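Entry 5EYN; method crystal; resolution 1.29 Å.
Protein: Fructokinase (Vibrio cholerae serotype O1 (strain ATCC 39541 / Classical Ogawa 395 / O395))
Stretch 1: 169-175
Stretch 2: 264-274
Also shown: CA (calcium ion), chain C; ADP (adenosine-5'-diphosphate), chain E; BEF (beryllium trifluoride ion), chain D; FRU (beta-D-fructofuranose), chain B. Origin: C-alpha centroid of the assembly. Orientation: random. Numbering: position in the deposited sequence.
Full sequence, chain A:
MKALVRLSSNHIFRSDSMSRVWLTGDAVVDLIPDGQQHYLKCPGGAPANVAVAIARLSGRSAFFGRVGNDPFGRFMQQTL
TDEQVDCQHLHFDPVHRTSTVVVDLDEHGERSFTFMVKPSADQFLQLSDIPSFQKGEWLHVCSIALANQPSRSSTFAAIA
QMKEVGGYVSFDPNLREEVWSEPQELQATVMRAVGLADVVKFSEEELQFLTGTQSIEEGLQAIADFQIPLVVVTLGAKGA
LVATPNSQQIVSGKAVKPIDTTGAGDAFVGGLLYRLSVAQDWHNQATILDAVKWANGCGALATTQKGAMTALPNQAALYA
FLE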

# COMPACT_ATOMS: atom_id res chain seq x y z
N VAL A 169 19.64 22.85 12.15
CA VAL A 169 18.87 22.15 11.14
C VAL A 169 19.76 21.26 10.30
O VAL A 169 20.77 21.69 9.75
CB VAL A 169 18.16 23.16 10.22
CG1 VAL A 169 17.42 22.43 9.11
CG2 VAL A 169 17.21 24.03 11.02
N SER A 170 19.37 19.99 10.23
CA SER A 170 20.02 19.00 9.40
C SER A 170 19.06 18.61 8.28
O SER A 170 17.87 18.43 8.51
CB SER A 170 20.35 17.79 10.27
OG SER A 170 20.81 16.66 9.54
N PHE A 171 19.59 18.47 7.07
CA PHE A 171 18.79 18.11 5.91
C PHE A 171 19.51 17.05 5.10
O PHE A 171 20.70 17.17 4.82
CB PHE A 171 18.54 19.38 5.07
CG PHE A 171 17.67 19.16 3.85
CD1 PHE A 171 16.42 18.60 3.97
CD2 PHE A 171 18.10 19.55 2.60
CE1 PHE A 171 15.63 18.40 2.86
CE2 PHE A 171 17.31 19.38 1.50
CZ PHE A 171 16.08 18.78 1.63
N ASP A 172 18.78 15.99 4.78
CA ASP A 172 19.27 14.93 3.90
C ASP A 172 18.23 14.82 2.79
O ASP A 172 17.14 14.32 3.02
CB ASP A 172 19.36 13.61 4.67
CG ASP A 172 19.73 12.42 3.82
OD1 ASP A 172 19.84 12.56 2.59
OD2 ASP A 172 19.86 11.33 4.41
N PRO A 173 18.55 15.36 1.61
CA PRO A 173 17.53 15.33 0.56
C PRO A 173 16.86 13.96 0.41
O PRO A 173 15.63 13.89 0.38
CB PRO A 173 18.31 15.78 -0.68
CG PRO A 173 19.30 16.78 -0.11
CD PRO A 173 19.70 16.21 1.25
N ASN A 174 17.61 12.88 0.35
CA ASN A 174 17.00 11.56 0.35
C ASN A 174 15.91 11.50 -0.72
O ASN A 174 14.73 11.24 -0.45
CB ASN A 174 16.42 11.24 1.73
CG ASN A 174 16.89 9.93 2.27
OD1 ASN A 174 17.38 9.07 1.52
ND2 ASN A 174 16.79 9.78 3.57
N LEU A 175 16.32 11.76 -1.94
CA LEU A 175 15.38 12.00 -3.01
C LEU A 175 14.56 10.79 -3.38
O LEU A 175 15.10 9.71 -3.58
CB LEU A 175 16.10 12.51 -4.24
CG LEU A 175 16.91 13.78 -4.05
CD1 LEU A 175 17.59 14.16 -5.37
CD2 LEU A 175 16.05 14.93 -3.51
N ALA A 264 20.80 2.58 4.89
CA ALA A 264 22.19 2.76 5.34
C ALA A 264 22.52 4.25 5.51
O ALA A 264 23.21 4.67 6.43
CB ALA A 264 23.16 2.13 4.37
N GLY A 265 21.97 5.08 4.64
CA GLY A 265 22.23 6.51 4.67
C GLY A 265 21.61 7.13 5.91
O GLY A 265 22.14 8.09 6.44
N ASP A 266 20.48 6.58 6.35
CA ASP A 266 19.80 7.11 7.53
C ASP A 266 20.54 6.70 8.80
O ASP A 266 20.61 7.47 9.76
CB ASP A 266 18.36 6.63 7.59
CG ASP A 266 17.57 6.99 6.36
OD1 ASP A 266 17.85 8.08 5.77
OD2 ASP A 266 16.67 6.20 6.00
N ALA A 267 21.10 5.50 8.80
CA ALA A 267 21.92 5.04 9.91
C ALA A 267 23.13 5.96 10.06
O ALA A 267 23.53 6.35 11.16
CB ALA A 267 22.39 3.61 9.66
N PHE A 268 23.73 6.29 8.93
CA PHE A 268 24.82 7.24 8.85
C PHE A 268 24.43 8.57 9.50
O PHE A 268 25.12 9.07 10.39
CB PHE A 268 25.21 7.44 7.39
CG PHE A 268 26.35 8.40 7.17
CD1 PHE A 268 27.65 7.93 6.97
CD2 PHE A 268 26.14 9.76 7.17
CE1 PHE A 268 28.70 8.83 6.76
CE2 PHE A 268 27.18 10.65 6.98
CZ PHE A 268 28.46 10.19 6.77
N VAL A 269 23.30 9.13 9.09
CA VAL A 269 22.85 10.39 9.65
C VAL A 269 22.60 10.25 11.14
O VAL A 269 22.92 11.14 11.93
CB VAL A 269 21.58 10.88 8.93
CG1 VAL A 269 20.95 12.06 9.66
CG2 VAL A 269 21.92 11.23 7.52
N GLY A 270 22.02 9.13 11.55
CA GLY A 270 21.79 8.90 12.96
C GLY A 270 23.05 8.93 13.80
O GLY A 270 23.08 9.55 14.86
N GLY A 271 24.10 8.27 13.33
CA GLY A 271 25.36 8.32 14.06
C GLY A 271 25.95 9.72 14.09
O GLY A 271 26.43 10.18 15.14
N LEU A 272 25.91 10.39 12.95
CA LEU A 272 26.39 11.75 12.83
C LEU A 272 25.68 12.66 13.82
O LEU A 272 26.31 13.35 14.63
CB LEU A 272 26.15 12.26 11.42
CG LEU A 272 26.57 13.70 11.14
CD1 LEU A 272 28.07 13.85 11.22
CD2 LEU A 272 26.08 14.12 9.77
N LEU A 273 24.36 12.67 13.76
CA LEU A 273 23.58 13.60 14.58
C LEU A 273 23.61 13.22 16.04
O LEU A 273 23.61 14.09 16.90
CB LEU A 273 22.12 13.73 14.12
CG LEU A 273 21.92 14.27 12.71
CD1 LEU A 273 20.43 14.39 12.40
CD2 LEU A 273 22.60 15.63 12.54
N TYR A 274 23.67 11.93 16.35
CA TYR A 274 23.84 11.54 17.75
C TYR A 274 25.10 12.22 18.30
O TYR A 274 25.05 12.87 19.34
CB TYR A 274 23.95 10.02 17.92
CG TYR A 274 24.41 9.69 19.32
CD1 TYR A 274 23.58 9.93 20.42
CD2 TYR A 274 25.70 9.25 19.57
CE1 TYR A 274 24.01 9.68 21.71
CE2 TYR A 274 26.13 9.00 20.85
CZ TYR A 274 25.27 9.23 21.92
OH TYR A 274 25.68 8.99 23.21
CA CA C . 19.52 8.19 1.37
PB ADP E . 21.44 4.21 1.82
O1B ADP E . 20.57 4.15 3.04
O2B ADP E . 20.93 5.25 0.85
O3B ADP E . 21.43 2.85 1.16
PA ADP E . 24.18 4.38 1.35
O1A ADP E . 24.04 2.95 0.86
O2A ADP E . 24.02 5.28 0.15
O3A ADP E . 22.92 4.58 2.28
O5' ADP E . 25.62 4.68 1.99
C5' ADP E . 25.76 5.53 3.08
C4' ADP E . 26.85 5.16 4.06
O4' ADP E . 26.70 3.83 4.47
C3' ADP E . 28.25 5.31 3.57
O3' ADP E . 28.70 6.63 3.70
C2' ADP E . 28.97 4.40 4.46
O2' ADP E . 29.18 4.92 5.72
C1' ADP E . 28.00 3.30 4.60
N9 ADP E . 28.15 2.25 3.63
C8 ADP E . 27.39 2.01 2.55
N7 ADP E . 27.82 0.93 1.92
C5 ADP E . 28.87 0.44 2.58
C6 ADP E . 29.72 -0.64 2.42
N6 ADP E . 29.58 -1.54 1.32
N1 ADP E . 30.70 -0.83 3.30
C2 ADP E . 30.89 -0.03 4.36
N3 ADP E . 30.09 1.04 4.55
C4 ADP E . 29.09 1.28 3.69
BE BEF D . 19.30 5.27 2.34
F1 BEF D . 18.98 3.85 1.83
F2 BEF D . 18.94 5.49 3.84
F3 BEF D . 18.44 6.30 1.66
C1 FRU B . 11.35 6.85 2.32
C2 FRU B . 12.24 5.62 2.26
C3 FRU B . 11.81 4.41 3.06
C4 FRU B . 13.07 3.82 3.59
C5 FRU B . 13.95 5.02 3.68
C6 FRU B . 15.41 4.74 3.44
O1 FRU B . 11.36 7.42 3.60
O2 FRU B . 12.33 5.27 0.91
O3 FRU B . 11.05 3.59 2.23
O4 FRU B . 12.94 3.24 4.84
O5 FRU B . 13.50 5.99 2.75
O6 FRU B . 16.18 5.91 3.52
O HOH W 1 18.22 10.93 6.58
O HOH W 2 19.87 8.70 3.66
O HOH W 3 20.59 10.45 1.10
O HOH W 4 21.59 6.96 1.08
O HOH W 5 18.91 8.46 -0.96

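The strand that opens stretch 1 runs nearly antiparallel to the helix of stretch 2 (164° between their N-to-C directions), the axes approaching to 10.7 Å, so S170, D172 and N174 fall opposite L273, V269 and G265 in turn. Strand alternation sets the pattern: S170 and D172 point toward the helix, F171 away, and V169 is out of reach. At S170 the meeting is one of van der Waals packing, with OG 3.6 Å from L273 CD2. D172 next lays its carboxylate against the helix, OD2 resting 3.7 Å from V269 CG2. The same OD2 lies 4.1 Å from D266 OD1, a close approach of like charges that water 1 eases by donating to both, 2.7 Å to D172 OD2 and 3.0 Å to D266 OD1. D172 OD1 accepts from water 3 (2.7 Å), itself a ligand of the calcium, so this aspartate reaches the metal through water. P173 makes no contact, and the chain turns to N174, whose amide works in two directions. Its ND2 donates to D266 OD1 (3.0 Å), the one direct hydrogen bond between the stretches, while N174 OD1 binds the calcium at 2.3 Å. The CA-to-CB bond of D266 points sideways to stretch 1, but its carboxylate comes nearer to meet this amide; its OD2 lies 2.5 Å from fructose O6, as suits a fructokinase.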